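Local coordinates for protein T cell receptor mu chain (Monodelphis domestica, PDB 7L15) that pairs with the gamma chain to form the marsupial gamma mu T cell receptor, which probably recognises antigen through its immunoglobulin variable domains, at the interface of chains A and B. Coordinates in Å, arbitrary orientation; residue numbers count along the deposited sequence, not the author numbering. Chains: chain A, T cell receptor mu chain; chain B, T cell receptor gamma chain.

Contact 1: the interface of chains A and B. Residues chain A 145, 148, 192, 194; chain B 128, 148, 150.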
loop_
_atom_site.group_PDB
_atom_site.type_symbol
_atom_site.label_atom_id
_atom_site.label_comp_id
_atom_site.label_asym_id
_atom_site.label_seq_id
_atom_site.Cartn_x
_atom_site.Cartn_y
_atom_site.Cartn_z
ATOM N N ASP A 145 26.186 3.667 -10.231
ATOM C CA ASP A 145 25.793 4.954 -10.800
ATOM C C ASP A 145 26.498 6.006 -9.949
ATOM O O ASP A 145 26.113 6.235 -8.797
ATOM C CB ASP A 145 24.280 5.136 -10.802
ATOM C CG ASP A 145 23.836 6.344 -11.602
ATOM O OD1 ASP A 145 24.200 6.446 -12.793
ATOM O OD2 ASP A 145 23.101 7.183 -11.051
ATOM N N ALA A 148 27.163 5.672 -6.076
ATOM C CA ALA A 148 26.215 4.716 -5.541
ATOM C C ALA A 148 26.512 3.353 -6.150
ATOM O O ALA A 148 26.778 3.244 -7.354
ATOM C CB ALA A 148 24.781 5.154 -5.839
ATOM N N ILE A 192 22.174 -1.590 -1.079
ATOM C CA ILE A 192 22.661 -0.301 -1.559
ATOM C C ILE A 192 23.800 0.178 -0.671
ATOM O O ILE A 192 23.764 -0.007 0.551
ATOM C CB ILE A 192 21.517 0.726 -1.589
ATOM C CG1 ILE A 192 20.474 0.317 -2.632
ATOM C CG2 ILE A 192 22.047 2.108 -1.878
ATOM C CD1 ILE A 192 20.931 0.491 -4.037
ATOM N N ARG A 194 27.374 3.302 -0.577
ATOM C CA ARG A 194 28.050 4.468 -1.139
ATOM C C ARG A 194 29.546 4.196 -1.213
ATOM O O ARG A 194 30.160 3.827 -0.210
ATOM C CB ARG A 194 27.784 5.724 -0.304
ATOM C CG ARG A 194 26.349 5.867 0.203
ATOM C CD ARG A 194 25.318 5.634 -0.862
ATOM N NE ARG A 194 25.263 6.725 -1.813
ATOM C CZ ARG A 194 24.201 7.499 -1.974
ATOM N NH1 ARG A 194 23.108 7.277 -1.251
ATOM N NH2 ARG A 194 24.229 8.480 -2.864
ATOM N N ILE B 128 17.981 7.915 -8.023
ATOM C CA ILE B 128 19.205 7.350 -8.580
ATOM C C ILE B 128 18.831 6.072 -9.315
ATOM O O ILE B 128 18.249 5.160 -8.720
ATOM C CB ILE B 128 20.266 7.054 -7.503
ATOM C CG1 ILE B 128 20.662 8.327 -6.764
ATOM C CG2 ILE B 128 21.507 6.433 -8.140
ATOM C CD1 ILE B 128 21.755 8.097 -5.737
ATOM N N LEU B 148 16.493 3.960 -6.866
ATOM C CA LEU B 148 16.610 4.350 -5.466
ATOM C C LEU B 148 16.148 5.801 -5.312
ATOM O O LEU B 148 16.634 6.695 -6.011
ATOM C CB LEU B 148 18.053 4.188 -4.991
ATOM C CG LEU B 148 18.456 4.878 -3.678
ATOM C CD1 LEU B 148 17.734 4.253 -2.486
ATOM C CD2 LEU B 148 19.951 4.790 -3.476
ATOM N N GLU B 150 16.112 8.763 -2.552
ATOM C CA GLU B 150 16.698 8.972 -1.237
ATOM C C GLU B 150 16.424 10.357 -0.682
ATOM O O GLU B 150 16.067 11.301 -1.396
ATOM C CB GLU B 150 18.206 8.703 -1.216
ATOM C CG GLU B 150 19.001 9.240 -2.347
ATOM C CD GLU B 150 20.474 8.887 -2.193
ATOM O OE1 GLU B 150 20.773 7.811 -1.618
ATOM O OE2 GLU B 150 21.327 9.694 -2.625
#

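Contact 2: the interface of chains A and B. Residues chain A 47, 49, 51, 61, 64-65, 71; chain B 103-104.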
loop_
_atom_site.group_PDB
_atom_site.type_symbol
_atom_site.label_atom_id
_atom_site.label_comp_id
_atom_site.label_asym_id
_atom_site.label_seq_id
_atom_site.Cartn_x
_atom_site.Cartn_y
_atom_site.Cartn_z
ATOM N N GLN A 47 -27.033 -6.891 7.561
ATOM C CA GLN A 47 -26.236 -6.906 6.346
ATOM C C GLN A 47 -24.768 -6.745 6.731
ATOM O O GLN A 47 -24.394 -5.744 7.357
ATOM C CB GLN A 47 -26.666 -5.792 5.398
ATOM C CG GLN A 47 -25.697 -5.608 4.238
ATOM C CD GLN A 47 -25.852 -6.701 3.173
ATOM O OE1 GLN A 47 -26.977 -7.058 2.788
ATOM N NE2 GLN A 47 -24.722 -7.235 2.697
ATOM N N ASP A 49 -20.456 -7.550 5.582
ATOM C CA ASP A 49 -19.519 -7.629 4.460
ATOM C C ASP A 49 -18.093 -7.823 4.974
ATOM O O ASP A 49 -17.785 -7.601 6.149
ATOM C CB ASP A 49 -19.531 -6.359 3.592
ATOM C CG ASP A 49 -20.907 -6.006 3.057
ATOM O OD1 ASP A 49 -21.703 -6.923 2.808
ATOM O OD2 ASP A 49 -21.186 -4.796 2.880
ATOM N N TYR A 51 -14.192 -6.435 3.967
ATOM C CA TYR A 51 -13.375 -5.488 3.218
ATOM C C TYR A 51 -11.906 -5.753 3.501
ATOM O O TYR A 51 -11.538 -6.067 4.639
ATOM C CB TYR A 51 -13.704 -4.036 3.589
ATOM C CG TYR A 51 -14.908 -3.497 2.881
ATOM C CD1 TYR A 51 -16.179 -3.885 3.250
ATOM C CD2 TYR A 51 -14.772 -2.599 1.828
ATOM C CE1 TYR A 51 -17.292 -3.403 2.580
ATOM C CE2 TYR A 51 -15.862 -2.118 1.161
ATOM C CZ TYR A 51 -17.123 -2.520 1.540
ATOM O OH TYR A 51 -18.215 -2.035 0.872
ATOM N N TRP A 61 -13.930 -3.827 -1.285
ATOM C CA TRP A 61 -14.978 -4.785 -0.981
ATOM C C TRP A 61 -14.627 -6.157 -1.557
ATOM O O TRP A 61 -14.181 -6.270 -2.698
ATOM C CB TRP A 61 -16.302 -4.288 -1.548
ATOM C CG TRP A 61 -17.439 -5.230 -1.358
ATOM C CD1 TRP A 61 -18.204 -5.372 -0.246
ATOM C CD2 TRP A 61 -17.950 -6.155 -2.324
ATOM N NE1 TRP A 61 -19.172 -6.331 -0.455
ATOM C CE2 TRP A 61 -19.035 -6.830 -1.724
ATOM C CE3 TRP A 61 -17.595 -6.479 -3.636
ATOM C CZ2 TRP A 61 -19.771 -7.814 -2.392
ATOM C CZ3 TRP A 61 -18.328 -7.466 -4.306
ATOM C CH2 TRP A 61 -19.406 -8.117 -3.679
ATOM N N GLY A 64 -20.128 -10.068 0.642
ATOM C CA GLY A 64 -21.064 -9.700 1.692
ATOM C C GLY A 64 -22.292 -10.571 1.626
ATOM O O GLY A 64 -22.473 -11.340 0.680
ATOM N N LEU A 65 -23.144 -10.451 2.645
ATOM C CA LEU A 65 -24.321 -11.309 2.672
ATOM C C LEU A 65 -25.349 -10.778 3.655
ATOM O O LEU A 65 -25.030 -10.026 4.583
ATOM C CB LEU A 65 -23.965 -12.759 3.028
ATOM C CG LEU A 65 -23.639 -13.131 4.477
ATOM C CD1 LEU A 65 -23.629 -14.642 4.665
ATOM C CD2 LEU A 65 -22.316 -12.549 4.923
ATOM N N ASP A 71 -22.976 -12.127 -2.441
ATOM C CA ASP A 71 -22.247 -11.833 -3.665
ATOM C C ASP A 71 -20.760 -11.766 -3.330
ATOM O O ASP A 71 -20.363 -11.709 -2.164
ATOM C CB ASP A 71 -22.746 -10.528 -4.311
ATOM C CG ASP A 71 -22.489 -10.480 -5.811
ATOM O OD1 ASP A 71 -22.000 -11.490 -6.367
ATOM O OD2 ASP A 71 -22.776 -9.433 -6.432
ATOM N N ARG B 103 -24.776 -2.108 -3.546
ATOM C CA ARG B 103 -24.468 -2.683 -2.252
ATOM C C ARG B 103 -22.975 -2.650 -1.946
ATOM O O ARG B 103 -22.562 -3.196 -0.923
ATOM C CB ARG B 103 -25.003 -4.122 -2.172
ATOM C CG ARG B 103 -24.680 -4.990 -3.388
ATOM C CD ARG B 103 -23.523 -5.962 -3.132
ATOM N NE ARG B 103 -23.888 -7.068 -2.243
ATOM C CZ ARG B 103 -23.584 -7.127 -0.948
ATOM N NH1 ARG B 103 -23.962 -8.176 -0.228
ATOM N NH2 ARG B 103 -22.905 -6.140 -0.373
ATOM N N VAL B 104 -22.169 -2.019 -2.799
ATOM C CA VAL B 104 -20.715 -2.022 -2.683
ATOM C C VAL B 104 -20.242 -0.600 -2.440
ATOM O O VAL B 104 -20.666 0.325 -3.144
ATOM C CB VAL B 104 -20.050 -2.599 -3.945
ATOM C CG1 VAL B 104 -18.571 -2.163 -4.032
ATOM C CG2 VAL B 104 -20.168 -4.112 -3.942
#

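Contact 3: the interface of chains A and B. Residues chain A 143-145, 148-150, 192; chain B 130, 146.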
loop_
_atom_site.group_PDB
_atom_site.type_symbol
_atom_site.label_atom_id
_atom_site.label_comp_id
_atom_site.label_asym_id
_atom_site.label_seq_id
_atom_site.Cartn_x
_atom_site.Cartn_y
_atom_site.Cartn_z
ATOM N N VAL A 143 26.094 -3.215 -9.680
ATOM C CA VAL A 143 25.705 -2.136 -10.576
ATOM C C VAL A 143 26.107 -0.828 -9.921
ATOM O O VAL A 143 26.029 -0.679 -8.697
ATOM C CB VAL A 143 24.190 -2.122 -10.888
ATOM C CG1 VAL A 143 23.919 -1.216 -12.098
ATOM C CG2 VAL A 143 23.658 -3.537 -11.106
ATOM N N ARG A 144 26.502 0.134 -10.748
ATOM C CA ARG A 144 27.030 1.408 -10.286
ATOM C C ARG A 144 26.316 2.567 -10.967
ATOM O O ARG A 144 25.875 2.464 -12.111
ATOM C CB ARG A 144 28.526 1.525 -10.568
ATOM C CG ARG A 144 29.375 1.584 -9.338
ATOM C CD ARG A 144 30.779 2.019 -9.699
ATOM N NE ARG A 144 31.683 1.917 -8.560
ATOM C CZ ARG A 144 32.444 0.857 -8.307
ATOM N NH1 ARG A 144 32.414 -0.198 -9.112
ATOM N NH2 ARG A 144 33.235 0.854 -7.245
ATOM N N ASP A 145 26.186 3.667 -10.231
ATOM C CA ASP A 145 25.793 4.954 -10.800
ATOM C C ASP A 145 26.498 6.006 -9.949
ATOM O O ASP A 145 26.113 6.235 -8.797
ATOM C CB ASP A 145 24.280 5.136 -10.802
ATOM C CG ASP A 145 23.836 6.344 -11.602
ATOM O OD1 ASP A 145 24.200 6.446 -12.793
ATOM O OD2 ASP A 145 23.101 7.183 -11.051
ATOM N N ALA A 148 27.163 5.672 -6.076
ATOM C CA ALA A 148 26.215 4.716 -5.541
ATOM C C ALA A 148 26.512 3.353 -6.150
ATOM O O ALA A 148 26.778 3.244 -7.354
ATOM C CB ALA A 148 24.781 5.154 -5.839
ATOM N N VAL A 149 26.503 2.323 -5.311
ATOM C CA VAL A 149 26.652 0.949 -5.760
ATOM C C VAL A 149 25.435 0.172 -5.292
ATOM O O VAL A 149 25.065 0.233 -4.113
ATOM C CB VAL A 149 27.953 0.306 -5.249
ATOM C CG1 VAL A 149 28.020 0.373 -3.731
ATOM C CG2 VAL A 149 28.038 -1.133 -5.730
ATOM N N ALA A 150 24.794 -0.523 -6.222
ATOM C CA ALA A 150 23.719 -1.443 -5.908
ATOM C C ALA A 150 24.247 -2.849 -6.105
ATOM O O ALA A 150 24.929 -3.135 -7.087
ATOM C CB ALA A 150 22.484 -1.218 -6.798
ATOM N N ILE A 192 22.174 -1.590 -1.079
ATOM C CA ILE A 192 22.661 -0.301 -1.559
ATOM C C ILE A 192 23.800 0.178 -0.671
ATOM O O ILE A 192 23.764 -0.007 0.551
ATOM C CB ILE A 192 21.517 0.726 -1.589
ATOM C CG1 ILE A 192 20.474 0.317 -2.632
ATOM C CG2 ILE A 192 22.047 2.108 -1.878
ATOM C CD1 ILE A 192 20.931 0.491 -4.037
ATOM N N PHE B 130 19.756 2.698 -11.738
ATOM C CA PHE B 130 20.734 1.703 -12.155
ATOM C C PHE B 130 20.109 0.897 -13.287
ATOM O O PHE B 130 18.960 0.459 -13.179
ATOM C CB PHE B 130 21.133 0.762 -11.000
ATOM C CG PHE B 130 21.588 1.462 -9.745
ATOM C CD1 PHE B 130 20.674 1.860 -8.791
ATOM C CD2 PHE B 130 22.937 1.674 -9.500
ATOM C CE1 PHE B 130 21.085 2.480 -7.613
ATOM C CE2 PHE B 130 23.352 2.296 -8.332
ATOM C CZ PHE B 130 22.421 2.701 -7.388
ATOM N N ILE B 146 16.592 -0.474 -11.596
ATOM C CA ILE B 146 16.548 -0.164 -10.180
ATOM C C ILE B 146 16.403 1.340 -10.045
ATOM O O ILE B 146 17.186 2.092 -10.633
ATOM C CB ILE B 146 17.821 -0.652 -9.464
ATOM C CG1 ILE B 146 17.982 -2.167 -9.620
ATOM C CG2 ILE B 146 17.808 -0.217 -8.000
ATOM C CD1 ILE B 146 19.403 -2.669 -9.276
#

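Contact 1: the interface of chains A and B
A:Arg194 meets B:Glu150 head-on between the C1-set immunoglobulin domains of the mu and gamma chains. This ion pair is the tight part of the contact. The two side chains come from opposite directions, and their flat ends lie nearly in one plane, 23° apart. The guanidinium uses its end, with one nitrogen to each carboxylate oxygen. NH1 of A:Arg194 lies 2.4 Å from OE1 of B:Glu150, a very short modelled bond whose exact length carries little weight. NH2 of A:Arg194 reaches OE2 of B:Glu150 at 3.2 Å, in the guanidinium plane. Both oxygens use their syn lone pairs, so the paired bonds should resist twisting of either group. B:Glu150 places CG between its backbone N and carbonyl carbon (chi1 44°), then runs straight towards the arginine. A:Arg194 instead bends at chi2 and chi3.

The apolar side is looser. A methyl of B:Leu148, CD2, touches CG2 of A:Ile192 at 3.8 Å, with the side chains crossing obliquely. B:Ile128 lies between the ion pair and A:Asp145. Its CD1 comes within 3.8 Å of NH2 of A:Arg194. Its branch methyl CG2 sits 3.4 Å from the carboxylate oxygen OD2 of A:Asp145, a van der Waals contact. The same methyl is 4.2 Å from CB of A:Ala148. A:Asp145 hides little surface at this site, 11 Å² against 49 Å² for A:Arg194.

Contact 2: the interface of chains A and B
The indole of A:Trp61 carries B:Val104 on one face, between the V-set immunoglobulin domains of the two chains. CG2 of B:Val104 stands over the middle of the indole, 3.5 Å from the centroid of the six-membered ring, in a CH-pi contact. The carboxylate carbon CG of A:Asp49 and CE1 of A:Tyr51 lie at the indole edge, in its plane. A:Tyr51 has CA of A:Trp61 over one face, near the rim, and so backs the tryptophan from within its own chain.

The guanidinium of B:Arg103, from the third hypervariable loop of the gamma chain, has CZ2 of A:Trp61 over one face, near the rim. The two planes are 38° apart. OD1 of A:Asp49 lies at the guanidinium edge, in plane, 3.5 Å from NH2 of B:Arg103, a weak hydrogen bond and salt bridge. The carboxylate is turned 58° from the guanidinium. A:Gln47 probably helps orient that acceptor: its amide NE2 donates to OD1 of A:Asp49 at 3.0 Å. NE2 of A:Gln47 also lies 3.2 Å from NH1 of B:Arg103; as modelled, both are donors, so this is proximity alone. Bends at chi2 (102°) and chi3 bring the guanidinium between A:Trp61 and A:Gln47. A:Asp71 may add longer-range attraction, with OD2 4.9 Å from NE of B:Arg103.

Contact 3: the interface of chains A and B
This is a sheet-to-sheet interface between C1-set immunoglobulin domains, and it helps join the constant regions of the mu and gamma chains. B:Phe130, at the end of strand 126-130, is its main side chain, and 103 Å² of it is hidden at this site. CB of A:Ala150 stands over the centre of its phenyl ring, 3.8 Å from the centroid, in a CH-pi contact. The small methyl probably lets the ring settle close to strand 148-154.

CB of A:Asp145 comes over the CD2-CE2 rim from the opposite side, 3.9 Å from CE2 of B:Phe130. The ring is thus held between strands 139-145 and 148-154. CB of A:Ala148 touches the ring tip, CZ of B:Phe130, at 3.7 Å. The backbone carbonyl carbon of A:Ala148 lies at the ring edge, in plane. CD1 of A:Ile192 lies beyond the CE1 rim, on the side that A:Ala150 covers, 4.1 Å from CE1 of B:Phe130.

Nearer the root of the side chain, CG1 of A:Val143 packs against CB of B:Phe130 at 3.6 Å. The ring of B:Phe130 is turned about crosswise to its stem (chi2 87°), which turns one face to A:Ala150. B:Ile146, from strand 142-150, extends the apolar patch: its terminal CD1 reaches CB of A:Ala150 at 4.2 Å. The site gives the mu constant domain an apolar seat for a gamma-chain aromatic ring, which probably helps hold the heterodimer together.

Contacts 1 and 3 are neighbouring patches of one constant-domain interface, with C-alpha centres about 5 Å apart. They share A:Asp145, A:Ala148 and A:Ile192, and both draw on gamma strands 126-130 and 142-150. The ion pair of contact 1 lies near the aromatic packing of contact 3. Contact 2 is separate: its C-alpha centre is about 45 Å from that of contact 1 and 46 Å from that of contact 3. It lies between the variable domains. The chains are thus paired through both the variable and the constant layer seen in this structure, and contact 2 may help set the relative placement of their variable domains.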